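Local coordinates for protein D-lactate dehydrogenase (Fermentative) (PDB 6ABJ) that catalyses the NADH-dependent interconversion of pyruvate and D-lactate as a tetrameric member of the D-isomer-specific 2-hydroxyacid dehydrogenase family, at residues A122-A125 with V126-L130; L136-A139 with Y140-R144; E277-A280 with D281-E285; L297-L300 with L301-N305. All blocks are in the same frame, centred on the assembly; numbering follows the deposited sequence.

Interaction 1. Residues A122-A125 with V126-L130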
loop_
_atom_site.group_PDB
_atom_site.type_symbol
_atom_site.label_atom_id
_atom_site.label_comp_id
_atom_site.label_asym_id
_atom_site.label_seq_id
_atom_site.Cartn_x
_atom_site.Cartn_y
_atom_site.Cartn_z
ATOM N N ALA B 122 1.179 -7.372 26.333
ATOM C CA ALA B 122 1.767 -8.655 25.994
ATOM C C ALA B 122 1.072 -9.255 24.718
ATOM O O ALA B 122 1.725 -9.877 23.903
ATOM C CB ALA B 122 1.636 -9.613 27.168
ATOM N N GLU B 123 -0.229 -9.053 24.601
ATOM C CA GLU B 123 -0.970 -9.468 23.440
ATOM C C GLU B 123 -0.432 -8.788 22.162
ATOM O O GLU B 123 -0.301 -9.431 21.108
ATOM C CB GLU B 123 -2.456 -9.300 23.646
ATOM C CG GLU B 123 -3.026 -10.328 24.630
ATOM C CD GLU B 123 -4.501 -10.107 24.925
ATOM O OE1 GLU B 123 -5.154 -9.393 24.166
ATOM O OE2 GLU B 123 -4.988 -10.671 25.958
ATOM N N HIS B 124 -0.110 -7.516 22.275
ATOM C CA HIS B 124 0.385 -6.771 21.161
ATOM C C HIS B 124 1.762 -7.300 20.733
ATOM O O HIS B 124 2.014 -7.444 19.550
ATOM C CB HIS B 124 0.500 -5.324 21.502
ATOM C CG HIS B 124 0.773 -4.466 20.295
ATOM N ND1 HIS B 124 -0.217 -4.082 19.438
ATOM C CD2 HIS B 124 1.895 -3.870 19.853
ATOM C CE1 HIS B 124 0.285 -3.315 18.477
ATOM N NE2 HIS B 124 1.570 -3.158 18.717
ATOM N N ALA B 125 2.616 -7.638 21.699
ATOM C CA ALA B 125 3.870 -8.248 21.407
ATOM C C ALA B 125 3.649 -9.540 20.637
ATOM O O ALA B 125 4.351 -9.789 19.649
ATOM C CB ALA B 125 4.690 -8.471 22.665
ATOM N N VAL B 126 2.723 -10.388 21.080
ATOM C CA VAL B 126 2.464 -11.631 20.375
ATOM C C VAL B 126 1.924 -11.362 18.955
ATOM O O VAL B 126 2.293 -12.063 17.994
ATOM C CB VAL B 126 1.542 -12.559 21.203
ATOM C CG1 VAL B 126 1.210 -13.813 20.449
ATOM C CG2 VAL B 126 2.201 -12.885 22.544
ATOM N N GLY B 127 1.092 -10.342 18.791
ATOM C CA GLY B 127 0.612 -9.992 17.483
ATOM C C GLY B 127 1.760 -9.583 16.530
ATOM O O GLY B 127 1.791 -9.965 15.347
ATOM N N LEU B 128 2.773 -8.923 17.086
ATOM C CA LEU B 128 3.908 -8.450 16.268
ATOM C C LEU B 128 4.668 -9.704 15.867
ATOM O O LEU B 128 5.128 -9.832 14.719
ATOM C CB LEU B 128 4.825 -7.487 17.093
ATOM C CG LEU B 128 4.273 -6.039 17.225
ATOM C CD1 LEU B 128 5.270 -5.238 18.108
ATOM C CD2 LEU B 128 4.052 -5.369 15.907
ATOM N N ILE B 129 4.821 -10.633 16.797
ATOM C CA ILE B 129 5.526 -11.896 16.475
ATOM C C ILE B 129 4.848 -12.631 15.319
ATOM O O ILE B 129 5.507 -13.058 14.347
ATOM C CB ILE B 129 5.558 -12.835 17.728
ATOM C CG1 ILE B 129 6.538 -12.248 18.723
ATOM C CG2 ILE B 129 6.001 -14.236 17.338
ATOM C CD1 ILE B 129 6.588 -12.872 20.065
ATOM N N LEU B 130 3.528 -12.756 15.387
ATOM C CA LEU B 130 2.831 -13.553 14.393
ATOM C C LEU B 130 2.769 -12.867 13.065
ATOM O O LEU B 130 2.929 -13.502 12.047
ATOM C CB LEU B 130 1.420 -13.896 14.870
ATOM C CG LEU B 130 1.448 -15.101 15.839
ATOM C CD1 LEU B 130 0.190 -15.101 16.619
ATOM C CD2 LEU B 130 1.716 -16.412 15.084
#
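Val126 N donates to Ala122 O at 3.0 Å, the first of four i to i+4 backbone bonds that mark this part of helix 118-134 as regular alpha-helix. The same step joins Gly127 N to Glu123 O at 2.9 Å, and Leu128 N and Ile129 N repeat it with His124 O and Ala125 O. Leu128 N also reaches Ala125 O, but the N-H...O angle is only 123° and the bond is weak.

Between side chains, Leu128 CD1 rests 4.0 Å from His124 CD2, at a slant to the imidazole. That ring swings out from the helix because CG stands opposite the backbone N (chi1 -169°). Elsewhere aliphatic carbons pack on carbonyl oxygens already used in the helix ladder: Val126 CG2 lies 3.3 Å from Ala122 O, and Ile129 CG1 lies 3.4 Å from Ala125 O.

The polar tips find partners outside the turn. His124 NE2 bonds to Thr309 OG1, with its side chain beside Asp274 of the NADH site. Both carboxylate oxygens of Glu123 take backbone N-H groups, of Leu158 and His159 in the second subunit. The chemistry implies a buried turn, mostly aliphatic, whose polar ends are satisfied across the subunit interface for Glu123 and next to the cofactor site for His124.

Interaction 2. Residues L136-A139 with Y140-R144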
loop_
_atom_site.group_PDB
_atom_site.type_symbol
_atom_site.label_atom_id
_atom_site.label_comp_id
_atom_site.label_asym_id
_atom_site.label_seq_id
_atom_site.Cartn_x
_atom_site.Cartn_y
_atom_site.Cartn_z
ATOM N N LEU B 136 2.076 -11.443 7.642
ATOM C CA LEU B 136 0.693 -11.140 7.407
ATOM C C LEU B 136 0.448 -9.721 6.811
ATOM O O LEU B 136 -0.445 -9.553 6.044
ATOM C CB LEU B 136 -0.095 -11.257 8.676
ATOM C CG LEU B 136 -0.132 -12.673 9.348
ATOM C CD1 LEU B 136 -0.875 -12.698 10.670
ATOM C CD2 LEU B 136 -0.635 -13.691 8.354
ATOM N N HIS B 137 1.271 -8.767 7.194
ATOM C CA HIS B 137 1.182 -7.380 6.667
ATOM C C HIS B 137 1.523 -7.403 5.170
ATOM O O HIS B 137 0.835 -6.754 4.347
ATOM C CB HIS B 137 2.127 -6.489 7.498
ATOM C CG HIS B 137 3.555 -6.912 7.500
ATOM N ND1 HIS B 137 4.022 -8.037 8.130
ATOM C CD2 HIS B 137 4.634 -6.356 6.931
ATOM C CE1 HIS B 137 5.310 -8.148 7.951
ATOM N NE2 HIS B 137 5.707 -7.117 7.238
ATOM N N ARG B 138 2.504 -8.213 4.791
ATOM C CA ARG B 138 2.871 -8.363 3.347
ATOM C C ARG B 138 1.758 -9.112 2.581
ATOM O O ARG B 138 1.376 -8.717 1.473
ATOM C CB ARG B 138 4.173 -9.074 3.190
ATOM C CG ARG B 138 5.353 -8.328 3.908
ATOM C CD ARG B 138 6.739 -8.898 3.480
ATOM N NE ARG B 138 6.948 -8.699 2.049
ATOM C CZ ARG B 138 7.598 -9.531 1.228
ATOM N NH1 ARG B 138 8.218 -10.623 1.696
ATOM N NH2 ARG B 138 7.655 -9.215 -0.058
ATOM N N ALA B 139 1.262 -10.215 3.175
ATOM C CA ALA B 139 0.129 -10.959 2.552
ATOM C C ALA B 139 -1.088 -10.102 2.281
ATOM O O ALA B 139 -1.664 -10.156 1.221
ATOM C CB ALA B 139 -0.235 -12.147 3.388
ATOM N N TYR B 140 -1.488 -9.310 3.274
ATOM C CA TYR B 140 -2.639 -8.451 3.152
ATOM C C TYR B 140 -2.504 -7.577 1.963
ATOM O O TYR B 140 -3.444 -7.433 1.146
ATOM C CB TYR B 140 -2.811 -7.592 4.464
ATOM C CG TYR B 140 -3.825 -6.579 4.336
ATOM C CD1 TYR B 140 -5.166 -6.915 4.325
ATOM C CD2 TYR B 140 -3.474 -5.238 4.243
ATOM C CE1 TYR B 140 -6.162 -5.945 4.200
ATOM C CE2 TYR B 140 -4.417 -4.272 4.055
ATOM C CZ TYR B 140 -5.775 -4.618 4.083
ATOM O OH TYR B 140 -6.701 -3.655 3.886
ATOM N N ASN B 141 -1.326 -6.945 1.839
ATOM C CA ASN B 141 -1.117 -6.039 0.728
ATOM C C ASN B 141 -1.130 -6.729 -0.644
ATOM O O ASN B 141 -1.537 -6.147 -1.596
ATOM C CB ASN B 141 0.180 -5.238 0.939
ATOM C CG ASN B 141 0.000 -4.135 2.007
ATOM O OD1 ASN B 141 -1.098 -3.589 2.220
ATOM N ND2 ASN B 141 1.062 -3.826 2.673
ATOM N N ARG B 142 -0.686 -7.965 -0.697
ATOM C CA ARG B 142 -0.810 -8.734 -1.905
ATOM C C ARG B 142 -2.224 -9.093 -2.232
ATOM O O ARG B 142 -2.742 -8.776 -3.295
ATOM C CB ARG B 142 0.012 -10.037 -1.826
ATOM C CG ARG B 142 1.523 -9.803 -1.857
ATOM C CD ARG B 142 2.179 -11.156 -1.947
ATOM N NE ARG B 142 3.602 -11.050 -1.732
ATOM C CZ ARG B 142 4.460 -12.071 -1.719
ATOM N NH1 ARG B 142 4.038 -13.338 -1.880
ATOM N NH2 ARG B 142 5.745 -11.814 -1.477
ATOM N N THR B 143 -2.904 -9.727 -1.298
ATOM C CA THR B 143 -4.256 -10.201 -1.662
ATOM C C THR B 143 -5.256 -9.080 -1.929
ATOM O O THR B 143 -6.180 -9.224 -2.753
ATOM C CB THR B 143 -4.833 -11.166 -0.595
ATOM O OG1 THR B 143 -5.025 -10.512 0.658
ATOM C CG2 THR B 143 -3.920 -12.369 -0.378
ATOM N N ARG B 144 -5.073 -7.951 -1.278
ATOM C CA ARG B 144 -5.934 -6.790 -1.482
ATOM C C ARG B 144 -5.921 -6.368 -2.929
ATOM O O ARG B 144 -6.837 -5.791 -3.390
ATOM C CB ARG B 144 -5.439 -5.587 -0.721
ATOM C CG ARG B 144 -5.725 -5.610 0.739
ATOM C CD ARG B 144 -7.138 -5.179 1.026
ATOM N NE ARG B 144 -7.250 -3.739 1.051
ATOM C CZ ARG B 144 -8.174 -3.064 1.726
ATOM N NH1 ARG B 144 -9.085 -3.691 2.454
ATOM N NH2 ARG B 144 -8.146 -1.755 1.658
#
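Thr143 N gives Ala139 O the shortest sound polar bond here, 2.8 Å, with an almost linear N-H...O angle of 175°. The Thr143 hydroxyl, OG1, sits between the backbone N and the carbonyl carbon (chi1 64°). There it bonds to Val308 O of the second subunit, while its sister branch CG2 stays 3.5 Å from Ala139 O. Earlier in the helix, Tyr140 N reaches Leu136 O at 3.0 Å and Arg142 N reaches Arg138 O at 3.1 Å. The bond from Asn141 N to His137 O, at 3.3 Å, is weak.

The two arginines run side by side in the same direction. Arg138 NH2 comes to 3.5 Å from Arg142 NH2 and meets the edge of the Arg142 guanidinium, the two planes turned 89° apart. Arg138 gets there by a bend at chi3, whereas Arg142 is extended from CG to NE. A shared anion probably accounts for the approach: Asp289 of the third subunit makes a salt bridge with Arg138 NH1 and a long, weak pair with Arg142 NH2. Arg142 NH1 is held besides by the carbonyls of Ser149 and His151.

Asn141 pairs with its own counterpart in the second subunit, and His137 and Tyr140 meet Tyr140 and His137 there edge-to-face. Reciprocal pairs of this kind are what a twofold axis between subunits produces, here beside helix 136-143 in the interface of the NAD-binding domain.

Interaction 3. Residues E277-A280 with D281-E285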
loop_
_atom_site.group_PDB
_atom_site.type_symbol
_atom_site.label_atom_id
_atom_site.label_comp_id
_atom_site.label_asym_id
_atom_site.label_seq_id
_atom_site.Cartn_x
_atom_site.Cartn_y
_atom_site.Cartn_z
ATOM N N GLU B 277 13.346 5.212 20.618
ATOM C CA GLU B 277 13.999 6.153 21.523
ATOM C C GLU B 277 13.638 7.592 21.170
ATOM O O GLU B 277 13.335 8.367 22.063
ATOM C CB GLU B 277 15.496 5.912 21.485
ATOM C CG GLU B 277 16.298 6.787 22.436
ATOM C CD GLU B 277 17.713 6.278 22.625
ATOM O OE1 GLU B 277 18.154 5.313 21.987
ATOM O OE2 GLU B 277 18.404 6.846 23.455
ATOM N N GLU B 278 13.528 7.956 19.913
ATOM C CA GLU B 278 13.098 9.323 19.709
ATOM C C GLU B 278 11.535 9.543 19.744
ATOM O O GLU B 278 11.082 10.623 19.358
ATOM C CB GLU B 278 13.709 9.901 18.432
ATOM C CG GLU B 278 15.145 9.459 18.187
ATOM C CD GLU B 278 16.116 9.962 19.241
ATOM O OE1 GLU B 278 15.707 10.782 20.091
ATOM O OE2 GLU B 278 17.293 9.538 19.217
ATOM N N GLU B 279 10.724 8.572 20.215
ATOM C CA GLU B 279 9.297 8.542 19.895
ATOM C C GLU B 279 8.381 9.739 20.260
ATOM O O GLU B 279 7.487 10.081 19.487
ATOM C CB GLU B 279 8.664 7.259 20.410
ATOM C CG GLU B 279 8.394 7.221 21.888
ATOM C CD GLU B 279 7.753 5.937 22.293
ATOM O OE1 GLU B 279 8.337 4.883 22.015
ATOM O OE2 GLU B 279 6.694 5.966 22.912
ATOM N N ALA B 280 8.553 10.382 21.420
ATOM C CA ALA B 280 7.628 11.460 21.787
ATOM C C ALA B 280 7.639 12.622 20.768
ATOM O O ALA B 280 6.605 13.281 20.555
ATOM C CB ALA B 280 7.906 11.934 23.217
ATOM N N ASP B 281 8.766 12.816 20.084
ATOM C CA ASP B 281 8.872 13.766 18.973
ATOM C C ASP B 281 8.349 13.283 17.605
ATOM O O ASP B 281 8.315 14.060 16.653
ATOM C CB ASP B 281 10.349 14.091 18.731
ATOM C CG ASP B 281 10.912 15.040 19.764
ATOM O OD1 ASP B 281 10.270 16.102 19.950
ATOM O OD2 ASP B 281 11.979 14.734 20.361
ATOM N N ILE B 282 7.984 12.007 17.495
ATOM C CA ILE B 282 7.736 11.370 16.179
ATOM C C ILE B 282 6.347 10.756 16.152
ATOM O O ILE B 282 5.581 11.005 15.258
ATOM C CB ILE B 282 8.727 10.210 15.893
ATOM C CG1 ILE B 282 10.193 10.643 16.036
ATOM C CG2 ILE B 282 8.473 9.612 14.493
ATOM C CD1 ILE B 282 10.717 11.510 14.924
ATOM N N PHE B 283 6.085 9.913 17.134
ATOM C CA PHE B 283 4.879 9.181 17.214
ATOM C C PHE B 283 3.648 10.025 17.548
ATOM O O PHE B 283 3.731 11.185 17.889
ATOM C CB PHE B 283 5.030 8.088 18.241
ATOM C CG PHE B 283 5.925 6.900 17.837
ATOM C CD1 PHE B 283 6.589 6.807 16.624
ATOM C CD2 PHE B 283 6.006 5.813 18.709
ATOM C CE1 PHE B 283 7.363 5.666 16.345
ATOM C CE2 PHE B 283 6.779 4.718 18.448
ATOM C CZ PHE B 283 7.418 4.615 17.244
ATOM N N PHE B 284 2.499 9.392 17.380
ATOM C CA PHE B 284 1.197 9.925 17.697
ATOM C C PHE B 284 0.773 11.046 16.813
ATOM O O PHE B 284 -0.101 11.799 17.183
ATOM C CB PHE B 284 1.164 10.405 19.169
ATOM C CG PHE B 284 1.814 9.453 20.117
ATOM C CD1 PHE B 284 1.241 8.220 20.334
ATOM C CD2 PHE B 284 3.017 9.767 20.732
ATOM C CE1 PHE B 284 1.846 7.323 21.169
ATOM C CE2 PHE B 284 3.635 8.878 21.568
ATOM C CZ PHE B 284 3.039 7.661 21.804
ATOM N N GLU B 285 1.394 11.184 15.666
ATOM C CA GLU B 285 1.072 12.226 14.729
ATOM C C GLU B 285 1.181 11.657 13.315
ATOM O O GLU B 285 2.032 10.838 13.092
ATOM C CB GLU B 285 2.177 13.231 14.862
ATOM C CG GLU B 285 1.962 14.517 14.079
ATOM C CD GLU B 285 1.528 15.670 14.965
ATOM O OE1 GLU B 285 1.027 15.404 16.086
ATOM O OE2 GLU B 285 1.728 16.834 14.536
#
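Glu279 CB sits over one face of the Phe283 ring, 3.8 Å from its centroid and 25° off the ring normal, a CH-pi contact. Farther along the same chain Glu279 OE1 passes 3.9 Å from Phe283 CE2. CG of Glu279 lies between the backbone N and the carbonyl carbon (chi1 77°), which turns the extended chain across the ring. Beyond it Glu279 OE2 approaches Phe284 CZ at 4.2 Å, at a slant.

The backbone holds both partners in place. Ile282 N to Glu279 O, at 2.8 Å and 60° out of the carbonyl plane, and Asp281 N to Glu278 O, at 3.3 Å, are i to i+3 bonds of a 3-10 turn. Phe283 N adds an i to i+4 bond to Glu279 O, at 2.7 Å and in the carbonyl plane. The turn lies in the loop between strand 268-273 and helix 295-302 of the Rossmann-type NAD-binding domain.

A second shell fixes the carboxylate. Glu279 OE2 bonds to His311 ND1, consistent with the acid-histidine pair known from this dehydrogenase family. The backbone N of Tyr276 holds the other oxygen, OE1. Phe148 of the second subunit meets the Phe283 ring, while Phe67 of the same chain packs edge-to-face with Phe284.

Interaction 4. Residues L297-L300 with L301-N305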
loop_
_atom_site.group_PDB
_atom_site.type_symbol
_atom_site.label_atom_id
_atom_site.label_comp_id
_atom_site.label_asym_id
_atom_site.label_seq_id
_atom_site.Cartn_x
_atom_site.Cartn_y
_atom_site.Cartn_z
ATOM N N LEU B 297 15.255 5.604 11.856
ATOM C CA LEU B 297 13.885 5.180 11.754
ATOM C C LEU B 297 13.461 5.014 10.306
ATOM O O LEU B 297 12.776 4.070 10.003
ATOM C CB LEU B 297 12.929 6.182 12.424
ATOM C CG LEU B 297 11.469 5.795 12.469
ATOM C CD1 LEU B 297 11.286 4.504 13.225
ATOM C CD2 LEU B 297 10.620 6.868 13.135
ATOM N N ALA B 298 13.826 5.949 9.427
ATOM C CA ALA B 298 13.405 5.819 8.014
ATOM C C ALA B 298 13.931 4.475 7.412
ATOM O O ALA B 298 13.223 3.776 6.623
ATOM C CB ALA B 298 13.855 6.990 7.182
ATOM N N ARG B 299 15.129 4.135 7.768
ATOM C CA ARG B 299 15.768 2.939 7.230
ATOM C C ARG B 299 15.095 1.691 7.822
ATOM O O ARG B 299 14.807 0.755 7.096
ATOM C CB ARG B 299 17.268 2.917 7.523
ATOM C CG ARG B 299 18.003 1.716 6.916
ATOM C CD ARG B 299 17.965 1.792 5.430
ATOM N NE ARG B 299 19.075 1.088 4.784
ATOM C CZ ARG B 299 18.989 0.036 3.963
ATOM N NH1 ARG B 299 17.835 -0.553 3.690
ATOM N NH2 ARG B 299 20.083 -0.465 3.438
ATOM N N LEU B 300 14.786 1.714 9.122
ATOM C CA LEU B 300 14.084 0.599 9.730
ATOM C C LEU B 300 12.745 0.353 9.082
ATOM O O LEU B 300 12.407 -0.807 8.811
ATOM C CB LEU B 300 13.848 0.853 11.236
ATOM C CG LEU B 300 15.128 0.793 12.057
ATOM C CD1 LEU B 300 14.872 1.324 13.491
ATOM C CD2 LEU B 300 15.659 -0.629 12.102
ATOM N N LEU B 301 11.991 1.427 8.855
ATOM C CA LEU B 301 10.695 1.336 8.266
ATOM C C LEU B 301 10.641 0.652 6.853
ATOM O O LEU B 301 9.630 0.088 6.538
ATOM C CB LEU B 301 9.993 2.671 8.189
ATOM C CG LEU B 301 9.590 3.173 9.591
ATOM C CD1 LEU B 301 9.301 4.676 9.524
ATOM C CD2 LEU B 301 8.413 2.425 10.194
ATOM N N SER B 302 11.763 0.663 6.133
ATOM C CA SER B 302 11.898 0.139 4.789
ATOM C C SER B 302 11.995 -1.358 4.621
ATOM O O SER B 302 11.657 -1.916 3.568
ATOM C CB SER B 302 13.209 0.680 4.193
ATOM O OG SER B 302 13.177 2.060 3.894
ATOM N N PHE B 303 12.543 -1.994 5.653
ATOM C CA PHE B 303 12.903 -3.401 5.593
ATOM C C PHE B 303 11.608 -4.206 5.543
ATOM O O PHE B 303 10.618 -3.886 6.208
ATOM C CB PHE B 303 13.632 -3.814 6.812
ATOM C CG PHE B 303 15.019 -3.282 6.877
ATOM C CD1 PHE B 303 15.951 -3.719 5.986
ATOM C CD2 PHE B 303 15.388 -2.359 7.801
ATOM C CE1 PHE B 303 17.267 -3.247 6.053
ATOM C CE2 PHE B 303 16.713 -1.941 7.898
ATOM C CZ PHE B 303 17.634 -2.373 7.038
ATOM N N PRO B 304 11.633 -5.293 4.810
ATOM C CA PRO B 304 10.463 -6.118 4.612
ATOM C C PRO B 304 10.129 -6.938 5.853
ATOM O O PRO B 304 9.057 -7.463 5.948
ATOM C CB PRO B 304 10.911 -7.080 3.459
ATOM C CG PRO B 304 12.335 -7.153 3.555
ATOM C CD PRO B 304 12.716 -5.672 3.897
ATOM N N ASN B 305 11.078 -7.079 6.749
ATOM C CA ASN B 305 11.025 -7.923 7.921
ATOM C C ASN B 305 11.101 -7.098 9.202
ATOM O O ASN B 305 11.478 -7.586 10.246
ATOM C CB ASN B 305 12.184 -8.932 7.872
ATOM C CG ASN B 305 13.585 -8.268 7.655
ATOM O OD1 ASN B 305 13.707 -7.177 7.117
ATOM N ND2 ASN B 305 14.634 -8.981 8.066
#
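Arg299 bends round to meet Phe303, four residues on. From CB the chain leaves with CG opposite the backbone N (chi1 -177°), and CG settles 4.0 Å from Phe303 CE2. A bend at chi2 then lays the guanidinium along the ring: CZ is 4.1 Å from Phe303 CZ and NH1 is 3.6 Å from Phe303 CE1. The two planes differ by only 14°, and the Phe303 CZ atom lies over one guanidinium face, displaced toward its rim. At the tip, Arg299 NH2 makes a salt bridge with Asp295 of the third subunit and a hydrogen bond to Leu292 O of that subunit.

The backbone shows the helix winding down. Leu301 N still bonds to Leu297 O at 3.0 Å, and the Leu301 side chain follows it, CD1 touching Leu297 CG at 3.8 Å. Ser302 N instead takes Arg299 O at 3.2 Å from well above the carbonyl plane, with Ala298 O a weak second acceptor.

Helix 295-302 joins strands 268-273 and 306-308 as the helix of a beta-alpha-beta unit. It packs against helix 256-265 through Leu300 on Leu263, and Asn305, just before strand 306-308, makes backbone bonds to Leu271 on strand 268-273.

In the fold
Interactions 1, 2 and 4 are buried helical turns, whereas interaction 3 is a partly exposed loop turn nearest the chain's centre. Bonding from i to i+4 runs through interactions 1 and 2; in interaction 4 it gives way to three-residue steps, and interaction 3 mixes 3-10 bonds with one i to i+4 bond. Interactions 1 and 2 sit on successive helices and touch where Leu130 meets Leu136. Interactions 2 and 4 meet at Pro304, beside His137 and Arg138, and interactions 3 and 4 through Ile282 and Leu297. All four reach the second subunit, but Arg138 of interaction 2 and Arg299 of interaction 4 also form salt bridges with the third, while interactions 1 and 3 lie nearer the NADH site.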